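Local coordinates for protein GCN5-related N-acetyltransferase (Kribbella flavida, PDB 4H89) that probably transfers an acyl group, most likely acetyl, to an acceptor substrate not yet identified, as a member of the GCN5-related N-acetyltransferase family, at residues F25-Y36 and A92-A100; A8-D18 and R61-V72. All coordinates share one frame; numbering follows the deposited sequence. Where two conformers were deposited one is given.

Contact 1 of 2, residues F25-Y36 and A92-A100; sequences FFREIVSAGETY and ASFMVAAAA
Met95, a selenomethionine, reaches from strand 92-96 onto helix 25-32, where its SE lies 3.6 Å from Phe26 CA. Its methyl lies near the edge of the Phe26 ring, though its exact place is doubtful. Ile29 flanks the same side chain, and Phe25 CB packs on Met95 CB at 4.0 Å. The Phe25 ring turns on to the strand's end: Ala97 CA sits over one of its faces, and Phe25 CE1 meets Ala97 CB at 3.5 Å. Beyond the helix, in one of its two deposited conformers, Tyr36 OH accepts the amide of Phe94 N at 2.9 Å in a nearly straight bond (163°), with Phe94 O at the edge of the Tyr36 ring. In one of its two conformers Glu28 OE1 takes a weak bond from Ala98 N. In the second shell, Trp51 also touches Met95, and Tyr38 meets the Phe26 ring edge-to-face. Phe94 packs instead against Trp141 and helix 105-119. Helix 25-32 crosses strand 92-96 almost perpendicularly (97°), an arrangement that belongs to the GNAT fold, in which the strand equivalent to 89-96 commonly helps bind acetyl-CoA.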
loop_
_atom_site.group_PDB
_atom_site.type_symbol
_atom_site.label_atom_id
_atom_site.label_comp_id
_atom_site.label_asym_id
_atom_site.label_seq_id
_atom_site.Cartn_x
_atom_site.Cartn_y
_atom_site.Cartn_z
ATOM N N PHE A 25 -16.915 -4.914 14.100
ATOM C CA PHE A 25 -16.327 -3.586 13.851
ATOM C C PHE A 25 -15.927 -3.427 12.428
ATOM O O PHE A 25 -16.116 -2.387 11.834
ATOM C CB PHE A 25 -15.034 -3.315 14.648
ATOM C CG PHE A 25 -15.119 -3.548 16.120
ATOM C CD1 PHE A 25 -16.327 -3.565 16.779
ATOM C CD2 PHE A 25 -13.930 -3.743 16.839
ATOM C CE1 PHE A 25 -16.389 -3.804 18.130
ATOM C CE2 PHE A 25 -13.989 -4.010 18.195
ATOM C CZ PHE A 25 -15.220 -4.009 18.843
ATOM N N PHE A 26 -15.272 -4.461 11.909
ATOM C CA PHE A 26 -14.859 -4.487 10.526
ATOM C C PHE A 26 -16.049 -4.287 9.613
ATOM O O PHE A 26 -16.037 -3.465 8.692
ATOM C CB PHE A 26 -14.059 -5.769 10.209
ATOM C CG PHE A 26 -13.737 -5.899 8.769
ATOM C CD1 PHE A 26 -12.727 -5.142 8.202
ATOM C CD2 PHE A 26 -14.446 -6.718 7.944
ATOM C CE1 PHE A 26 -12.418 -5.243 6.866
ATOM C CE2 PHE A 26 -14.160 -6.783 6.580
ATOM C CZ PHE A 26 -13.144 -6.058 6.049
ATOM N N ARG A 27 -17.089 -5.087 9.823
ATOM C CA ARG A 27 -18.306 -4.951 9.021
ATOM C C ARG A 27 -18.912 -3.550 9.088
ATOM O O ARG A 27 -19.321 -3.031 8.029
ATOM C CB ARG A 27 -19.325 -6.014 9.384
ATOM C CG ARG A 27 -18.872 -7.429 9.125
ATOM C CD ARG A 27 -18.539 -7.724 7.672
ATOM N NE ARG A 27 -18.201 -9.123 7.520
ATOM C CZ ARG A 27 -17.563 -9.622 6.477
ATOM N NH1 ARG A 27 -17.125 -8.870 5.499
ATOM N NH2 ARG A 27 -17.278 -10.907 6.445
ATOM N N GLU A 28 -18.952 -2.938 10.288
ATOM C CA GLU A 28 -19.478 -1.553 10.457
ATOM C C GLU A 28 -18.668 -0.614 9.565
ATOM O O GLU A 28 -19.222 0.166 8.790
ATOM C CB GLU A 28 -19.355 -1.010 11.915
ATOM C CG GLU A 28 -20.178 -1.673 13.039
ATOM C CD GLU A 28 -20.002 -1.081 14.489
ATOM O OE1 GLU A 28 -18.888 -0.692 14.993
ATOM O OE2 GLU A 28 -21.023 -1.042 15.197
ATOM N N ILE A 29 -17.336 -0.727 9.627
ATOM C CA ILE A 29 -16.478 0.189 8.852
ATOM C C ILE A 29 -16.674 0.080 7.352
ATOM O O ILE A 29 -16.777 1.100 6.677
ATOM C CB ILE A 29 -14.988 0.011 9.210
ATOM C CG1 ILE A 29 -14.737 0.632 10.593
ATOM C CG2 ILE A 29 -14.054 0.618 8.156
ATOM C CD1 ILE A 29 -13.424 0.233 11.247
ATOM N N VAL A 30 -16.764 -1.148 6.816
ATOM C CA VAL A 30 -17.027 -1.339 5.401
ATOM C C VAL A 30 -18.395 -0.780 5.023
ATOM O O VAL A 30 -18.536 -0.073 4.024
ATOM C CB VAL A 30 -16.913 -2.801 5.006
ATOM C CG1 VAL A 30 -17.339 -3.042 3.559
ATOM C CG2 VAL A 30 -15.514 -3.296 5.248
ATOM N N SER A 31 -19.407 -1.101 5.821
ATOM C CA SER A 31 -20.759 -0.597 5.573
ATOM C C SER A 31 -20.845 0.936 5.535
ATOM O O SER A 31 -21.487 1.500 4.642
ATOM C CB SER A 31 -21.717 -1.145 6.625
ATOM O OG SER A 31 -23.030 -0.690 6.362
ATOM N N ALA A 32 -20.197 1.606 6.491
ATOM C CA ALA A 32 -20.280 3.063 6.584
ATOM C C ALA A 32 -19.533 3.697 5.422
ATOM O O ALA A 32 -19.988 4.696 4.850
ATOM C CB ALA A 32 -19.752 3.541 7.933
ATOM N N GLY A 33 -18.409 3.118 5.033
ATOM C CA GLY A 33 -17.687 3.582 3.843
ATOM C C GLY A 33 -17.066 4.966 4.016
ATOM O O GLY A 33 -16.891 5.690 3.039
ATOM N N GLU A 34 -16.749 5.347 5.250
ATOM C CA GLU A 34 -16.285 6.683 5.533
ATOM C C GLU A 34 -14.801 6.790 5.902
ATOM O O GLU A 34 -14.268 7.887 5.901
ATOM C CB GLU A 34 -17.151 7.299 6.651
ATOM C CG GLU A 34 -18.591 7.501 6.180
ATOM C CD GLU A 34 -19.556 7.952 7.251
ATOM O OE1 GLU A 34 -19.435 7.542 8.417
ATOM O OE2 GLU A 34 -20.472 8.723 6.889
ATOM N N THR A 35 -14.106 5.668 6.199
ATOM C CA THR A 35 -12.783 5.717 6.809
ATOM C C THR A 35 -11.663 4.859 6.217
ATOM O O THR A 35 -10.501 5.182 6.390
ATOM C CB THR A 35 -12.854 5.423 8.290
ATOM O OG1 THR A 35 -13.298 4.100 8.460
ATOM C CG2 THR A 35 -13.814 6.400 8.994
ATOM N N TYR A 36 -11.986 3.757 5.571
ATOM C CA TYR A 36 -10.969 2.809 5.073
ATOM C C TYR A 36 -11.575 2.187 3.790
ATOM O O TYR A 36 -12.785 2.002 3.700
ATOM C CB TYR A 36 -10.664 1.691 6.112
ATOM C CG TYR A 36 -9.703 1.977 7.323
ATOM C CD1 TYR A 36 -8.338 2.178 7.149
ATOM C CD2 TYR A 36 -10.174 1.964 8.646
ATOM C CE1 TYR A 36 -7.475 2.407 8.243
ATOM C CE2 TYR A 36 -9.323 2.169 9.741
ATOM C CZ TYR A 36 -7.958 2.414 9.550
ATOM O OH TYR A 36 -7.084 2.634 10.667
ATOM N N ALA A 92 0.001 0.660 10.845
ATOM C CA ALA A 92 -1.021 0.115 11.680
ATOM C C ALA A 92 -2.374 0.541 11.167
ATOM O O ALA A 92 -2.512 1.510 10.419
ATOM C CB ALA A 92 -0.847 0.605 13.118
ATOM N N SER A 93 -3.377 -0.209 11.599
ATOM C CA SER A 93 -4.786 0.085 11.406
ATOM C C SER A 93 -5.532 -0.040 12.727
ATOM O O SER A 93 -5.130 -0.796 13.586
ATOM C CB SER A 93 -5.392 -0.919 10.401
ATOM O OG SER A 93 -4.740 -0.860 9.149
ATOM N N PHE A 94 -6.623 0.730 12.837
ATOM C CA PHE A 94 -7.399 0.830 14.066
ATOM C C PHE A 94 -8.877 0.697 13.795
ATOM O O PHE A 94 -9.378 1.246 12.805
ATOM C CB PHE A 94 -7.149 2.197 14.752
ATOM C CG PHE A 94 -5.703 2.432 15.036
ATOM C CD1 PHE A 94 -5.138 1.977 16.208
ATOM C CD2 PHE A 94 -4.871 3.032 14.105
ATOM C CE1 PHE A 94 -3.773 2.108 16.440
ATOM C CE2 PHE A 94 -3.509 3.160 14.338
ATOM C CZ PHE A 94 -2.964 2.741 15.516
HETATM N N MSE A 95 -9.559 -0.002 14.699
HETATM C CA MSE A 95 -11.027 -0.064 14.671
HETATM C C MSE A 95 -11.517 0.099 16.058
HETATM O O MSE A 95 -11.119 -0.590 16.960
HETATM C CB MSE A 95 -11.502 -1.403 14.154
HETATM C CG MSE A 95 -10.906 -1.611 12.778
HETATM SE SE MSE A 95 -11.809 -3.122 11.979
HETATM C CE MSE A 95 -12.011 -2.357 10.194
ATOM N N VAL A 96 -12.416 1.041 16.227
ATOM C CA VAL A 96 -13.074 1.294 17.512
ATOM C C VAL A 96 -14.583 1.095 17.352
ATOM O O VAL A 96 -15.191 1.628 16.436
ATOM C CB VAL A 96 -12.781 2.718 17.999
ATOM C CG1 VAL A 96 -13.520 3.019 19.289
ATOM C CG2 VAL A 96 -11.274 2.933 18.195
ATOM N N ALA A 97 -15.177 0.346 18.261
ATOM C CA ALA A 97 -16.628 0.148 18.269
ATOM C C ALA A 97 -17.365 1.457 18.285
ATOM O O ALA A 97 -16.994 2.354 18.997
ATOM C CB ALA A 97 -17.031 -0.684 19.491
ATOM N N ALA A 98 -18.401 1.577 17.470
ATOM C CA ALA A 98 -19.187 2.826 17.457
ATOM C C ALA A 98 -19.606 3.257 18.867
ATOM O O ALA A 98 -19.499 4.430 19.258
ATOM C CB ALA A 98 -20.407 2.686 16.580
ATOM N N ALA A 99 -20.031 2.256 19.634
ATOM C CA ALA A 99 -20.480 2.480 20.991
ATOM C C ALA A 99 -19.387 2.911 21.935
ATOM O O ALA A 99 -19.670 3.417 23.025
ATOM C CB ALA A 99 -21.149 1.212 21.513
ATOM N N ALA A 100 -18.131 2.699 21.532
ATOM C CA ALA A 100 -17.034 3.069 22.373
ATOM C C ALA A 100 -16.346 4.343 21.984
ATOM O O ALA A 100 -15.356 4.682 22.589
ATOM C CB ALA A 100 -16.024 1.948 22.411
HETATM O O HOH W 1 -20.821 -0.410 18.599
HETATM O O HOH W 2 -4.031 3.931 10.713
#

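Contact 2 of 2, residues A8-D18 and R61-V72; sequences ALQVRDAEDAD and RTTVAVDADGTV
Gln10 and Arg12 form hydrogen-bonded antiparallel pairs with Val66 and Val64, joining strand 10-13 to strand 61-66 at one margin of the GNAT sheet. Val11 pairs with Ala65 between them, its CG1 lying 3.8 Å from Thr63 CB. Arg12 holds CG between its backbone N and carbonyl carbon (chi1 60°) and then runs extended to NE, which lays it beside Val64, pointing the same way. The guanidinium is thereby sandwiched: Val64 CG2 covers one face, 3.4 Å from Arg12 NH1, and Glu15 OE2 lies above the other as a purely ionic neighbour. It grips Asp18 end-on: Arg12 NH2 meets OD1 in the guanidinium plane (3.2 Å), while OD2, 2.8 Å from NH1, is tilted 16° from it. NH1 also binds Asp13 O. Asp18 OD2 also takes Glu15 N, closing the turn on itself, while the Arg12 salt bridge ties it to the strand. A leucine in place of Arg12 would probably leave the Asp18 carboxylate without its cationic mate and Asp13 O without the NH1 donor. Arg61 carries a second salt bridge, to Asp13, while its NH1 pairs with Asp112 of helix 105-119. Thr63 CG2 lies over the centre of its guanidinium, whose edge meets Asp13 side-on, the two planes 67° apart: Arg61 NE at 2.8 Å and Arg61 NH2 at 3.1 Å share the single oxygen OD1 of Asp13.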
loop_
_atom_site.group_PDB
_atom_site.type_symbol
_atom_site.label_atom_id
_atom_site.label_comp_id
_atom_site.label_asym_id
_atom_site.label_seq_id
_atom_site.Cartn_x
_atom_site.Cartn_y
_atom_site.Cartn_z
ATOM N N ALA A 8 -10.174 1.521 33.855
ATOM C CA ALA A 8 -10.727 0.232 33.491
ATOM C C ALA A 8 -10.257 -0.202 32.114
ATOM O O ALA A 8 -10.340 -1.381 31.800
ATOM C CB ALA A 8 -12.253 0.270 33.544
ATOM N N LEU A 9 -9.742 0.724 31.311
ATOM C CA LEU A 9 -9.368 0.400 29.932
ATOM C C LEU A 9 -7.964 -0.164 29.915
ATOM O O LEU A 9 -7.041 0.447 30.428
ATOM C CB LEU A 9 -9.383 1.685 29.077
ATOM C CG LEU A 9 -9.104 1.619 27.600
ATOM C CD1 LEU A 9 -10.185 0.832 26.930
ATOM C CD2 LEU A 9 -9.071 3.021 27.019
ATOM N N GLN A 10 -7.813 -1.308 29.224
ATOM C CA GLN A 10 -6.515 -1.914 28.948
ATOM C C GLN A 10 -6.359 -2.215 27.479
ATOM O O GLN A 10 -7.289 -2.622 26.820
ATOM C CB GLN A 10 -6.417 -3.225 29.734
ATOM C CG GLN A 10 -5.246 -4.089 29.412
ATOM C CD GLN A 10 -5.102 -5.266 30.323
ATOM O OE1 GLN A 10 -5.739 -6.303 30.150
ATOM N NE2 GLN A 10 -4.189 -5.134 31.247
ATOM N N VAL A 11 -5.169 -1.984 26.954
ATOM C CA VAL A 11 -4.749 -2.503 25.659
ATOM C C VAL A 11 -3.820 -3.718 25.924
ATOM O O VAL A 11 -2.822 -3.603 26.639
ATOM C CB VAL A 11 -4.022 -1.430 24.820
ATOM C CG1 VAL A 11 -3.621 -2.042 23.485
ATOM C CG2 VAL A 11 -4.902 -0.220 24.629
ATOM N N ARG A 12 -4.174 -4.832 25.302
ATOM C CA ARG A 12 -3.426 -6.058 25.482
ATOM C C ARG A 12 -3.405 -6.801 24.153
ATOM O O ARG A 12 -4.170 -6.509 23.222
ATOM C CB ARG A 12 -4.062 -6.972 26.538
ATOM C CG ARG A 12 -5.483 -7.420 26.226
ATOM C CD ARG A 12 -5.929 -8.576 27.107
ATOM N NE ARG A 12 -7.330 -8.949 26.920
ATOM C CZ ARG A 12 -7.850 -9.646 25.878
ATOM N NH1 ARG A 12 -7.128 -10.090 24.871
ATOM N NH2 ARG A 12 -9.162 -9.939 25.818
ATOM N N ASP A 13 -2.493 -7.783 24.046
ATOM C CA ASP A 13 -2.456 -8.608 22.872
ATOM C C ASP A 13 -3.837 -9.272 22.666
ATOM O O ASP A 13 -4.491 -9.725 23.594
ATOM C CB ASP A 13 -1.430 -9.739 22.975
ATOM C CG ASP A 13 -0.006 -9.280 22.942
ATOM O OD1 ASP A 13 0.303 -8.086 22.932
ATOM O OD2 ASP A 13 0.840 -10.207 22.964
ATOM N N ALA A 14 -4.277 -9.317 21.419
ATOM C CA ALA A 14 -5.502 -10.002 21.060
ATOM C C ALA A 14 -5.296 -11.505 21.252
ATOM O O ALA A 14 -4.223 -12.028 20.977
ATOM C CB ALA A 14 -5.869 -9.698 19.622
ATOM N N GLU A 15 -6.354 -12.171 21.711
ATOM C CA GLU A 15 -6.408 -13.620 21.830
ATOM C C GLU A 15 -7.272 -14.101 20.693
ATOM O O GLU A 15 -8.114 -13.359 20.191
ATOM C CB GLU A 15 -7.016 -14.014 23.199
ATOM C CG GLU A 15 -6.064 -13.575 24.344
ATOM C CD GLU A 15 -6.653 -13.481 25.769
ATOM O OE1 GLU A 15 -7.719 -14.073 26.066
ATOM O OE2 GLU A 15 -6.015 -12.797 26.626
ATOM N N ASP A 16 -7.093 -15.334 20.266
ATOM C CA ASP A 16 -7.900 -15.881 19.157
ATOM C C ASP A 16 -9.393 -15.788 19.390
ATOM O O ASP A 16 -10.169 -15.426 18.478
ATOM C CB ASP A 16 -7.517 -17.314 18.909
ATOM C CG ASP A 16 -6.099 -17.440 18.447
ATOM O OD1 ASP A 16 -5.803 -16.951 17.318
ATOM O OD2 ASP A 16 -5.288 -17.983 19.236
ATOM N N ALA A 17 -9.774 -15.980 20.641
ATOM C CA ALA A 17 -11.143 -15.858 21.073
ATOM C C ALA A 17 -11.733 -14.464 20.993
ATOM O O ALA A 17 -12.967 -14.340 21.077
ATOM C CB ALA A 17 -11.279 -16.403 22.487
ATOM N N ASP A 18 -10.906 -13.405 20.843
ATOM C CA ASP A 18 -11.436 -12.040 20.676
ATOM C C ASP A 18 -11.978 -11.777 19.277
ATOM O O ASP A 18 -12.684 -10.802 19.076
ATOM C CB ASP A 18 -10.312 -11.045 20.968
ATOM C CG ASP A 18 -9.838 -11.077 22.389
ATOM O OD1 ASP A 18 -10.630 -11.262 23.306
ATOM O OD2 ASP A 18 -8.618 -10.803 22.585
ATOM N N ARG A 61 1.776 -7.459 15.227
ATOM C CA ARG A 61 1.020 -7.649 16.452
ATOM C C ARG A 61 -0.401 -7.191 16.247
ATOM O O ARG A 61 -0.641 -6.287 15.446
ATOM C CB ARG A 61 1.708 -6.876 17.593
ATOM C CG ARG A 61 1.001 -6.850 18.956
ATOM C CD ARG A 61 1.971 -6.246 19.970
ATOM N NE ARG A 61 1.385 -6.106 21.292
ATOM C CZ ARG A 61 1.075 -4.961 21.879
ATOM N NH1 ARG A 61 1.260 -3.821 21.259
ATOM N NH2 ARG A 61 0.572 -5.006 23.071
ATOM N N THR A 62 -1.327 -7.840 16.956
ATOM C CA THR A 62 -2.725 -7.378 17.013
ATOM C C THR A 62 -3.089 -7.226 18.460
ATOM O O THR A 62 -2.786 -8.097 19.284
ATOM C CB THR A 62 -3.638 -8.368 16.303
ATOM O OG1 THR A 62 -3.166 -8.575 14.974
ATOM C CG2 THR A 62 -5.098 -7.915 16.296
ATOM N N THR A 63 -3.751 -6.114 18.780
ATOM C CA THR A 63 -4.195 -5.807 20.125
ATOM C C THR A 63 -5.695 -5.605 20.186
ATOM O O THR A 63 -6.329 -5.370 19.153
ATOM C CB THR A 63 -3.545 -4.528 20.653
ATOM O OG1 THR A 63 -3.922 -3.441 19.822
ATOM C CG2 THR A 63 -2.036 -4.666 20.669
ATOM N N VAL A 64 -6.202 -5.685 21.408
ATOM C CA VAL A 64 -7.575 -5.254 21.711
ATOM C C VAL A 64 -7.524 -4.252 22.843
ATOM O O VAL A 64 -6.651 -4.330 23.723
ATOM C CB VAL A 64 -8.549 -6.394 22.049
ATOM C CG1 VAL A 64 -8.885 -7.191 20.821
ATOM C CG2 VAL A 64 -8.004 -7.264 23.168
ATOM N N ALA A 65 -8.496 -3.343 22.836
ATOM C CA ALA A 65 -8.786 -2.492 23.990
ATOM C C ALA A 65 -10.023 -3.118 24.657
ATOM O O ALA A 65 -11.025 -3.387 23.984
ATOM C CB ALA A 65 -9.136 -1.121 23.532
ATOM N N VAL A 66 -9.942 -3.351 25.958
ATOM C CA VAL A 66 -10.958 -3.982 26.723
ATOM C C VAL A 66 -11.317 -3.178 27.940
ATOM O O VAL A 66 -10.500 -2.489 28.516
ATOM C CB VAL A 66 -10.553 -5.392 27.156
ATOM C CG1 VAL A 66 -10.469 -6.358 25.982
ATOM C CG2 VAL A 66 -9.326 -5.422 28.030
ATOM N N ASP A 67 -12.584 -3.271 28.325
ATOM C CA ASP A 67 -13.032 -2.649 29.561
ATOM C C ASP A 67 -12.791 -3.591 30.739
ATOM O O ASP A 67 -12.247 -4.676 30.580
ATOM C CB ASP A 67 -14.494 -2.164 29.453
ATOM C CG ASP A 67 -15.499 -3.268 29.474
ATOM O OD1 ASP A 67 -15.164 -4.469 29.695
ATOM O OD2 ASP A 67 -16.693 -2.876 29.257
ATOM N N ALA A 68 -13.262 -3.203 31.928
ATOM C CA ALA A 68 -12.950 -3.979 33.125
ATOM C C ALA A 68 -13.693 -5.301 33.194
ATOM O O ALA A 68 -13.328 -6.147 33.988
ATOM C CB ALA A 68 -13.209 -3.163 34.378
ATOM N N ASP A 69 -14.744 -5.472 32.384
ATOM C CA ASP A 69 -15.430 -6.756 32.273
ATOM C C ASP A 69 -14.816 -7.655 31.197
ATOM O O ASP A 69 -15.299 -8.750 30.970
ATOM C CB ASP A 69 -16.898 -6.558 31.913
ATOM C CG ASP A 69 -17.649 -5.719 32.921
ATOM O OD1 ASP A 69 -17.389 -5.872 34.142
ATOM O OD2 ASP A 69 -18.524 -4.929 32.490
ATOM N N GLY A 70 -13.758 -7.185 30.530
ATOM C CA GLY A 70 -13.153 -7.895 29.414
ATOM C C GLY A 70 -13.845 -7.673 28.066
ATOM O O GLY A 70 -13.487 -8.341 27.077
ATOM N N THR A 71 -14.845 -6.772 28.003
ATOM C CA THR A 71 -15.517 -6.491 26.732
ATOM C C THR A 71 -14.608 -5.729 25.766
ATOM O O THR A 71 -14.037 -4.749 26.131
ATOM C CB THR A 71 -16.745 -5.625 26.981
ATOM O OG1 THR A 71 -17.594 -6.281 27.934
ATOM C CG2 THR A 71 -17.549 -5.386 25.725
ATOM N N VAL A 72 -14.487 -6.241 24.556
ATOM C CA VAL A 72 -13.657 -5.642 23.539
ATOM C C VAL A 72 -14.329 -4.375 23.020
ATOM O O VAL A 72 -15.461 -4.426 22.518
ATOM C CB VAL A 72 -13.398 -6.629 22.398
ATOM C CG1 VAL A 72 -12.650 -5.976 21.256
ATOM C CG2 VAL A 72 -12.636 -7.828 22.923
HETATM O O HOH W 3 -0.263 -3.572 25.601
HETATM O O HOH W 4 -11.279 -9.929 27.743
#

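How the contacts relate
Contact 1 is the more interior of the two: it seats helix 19-32 on strand 89-96 in the middle of the sheet, chiefly through apolar side chains, with polar links at its ends. Contact 2, lying farther from the chain's centre, joins two neighbouring strands by main-chain bonds and adds two ionic pairs, one of them with the buried carboxylate of Asp18. Their centres are about 17 Å apart, and strand 72-80 runs between strands 61-66 and 89-96. Segment 8-18 leads directly into helix 19-32, and the two contacts meet where Phe25 CZ packs 3.7 Å from Val72 O. Ile22 of the same helix touches Val64, so the helix of contact 1 also packs on a strand of contact 2.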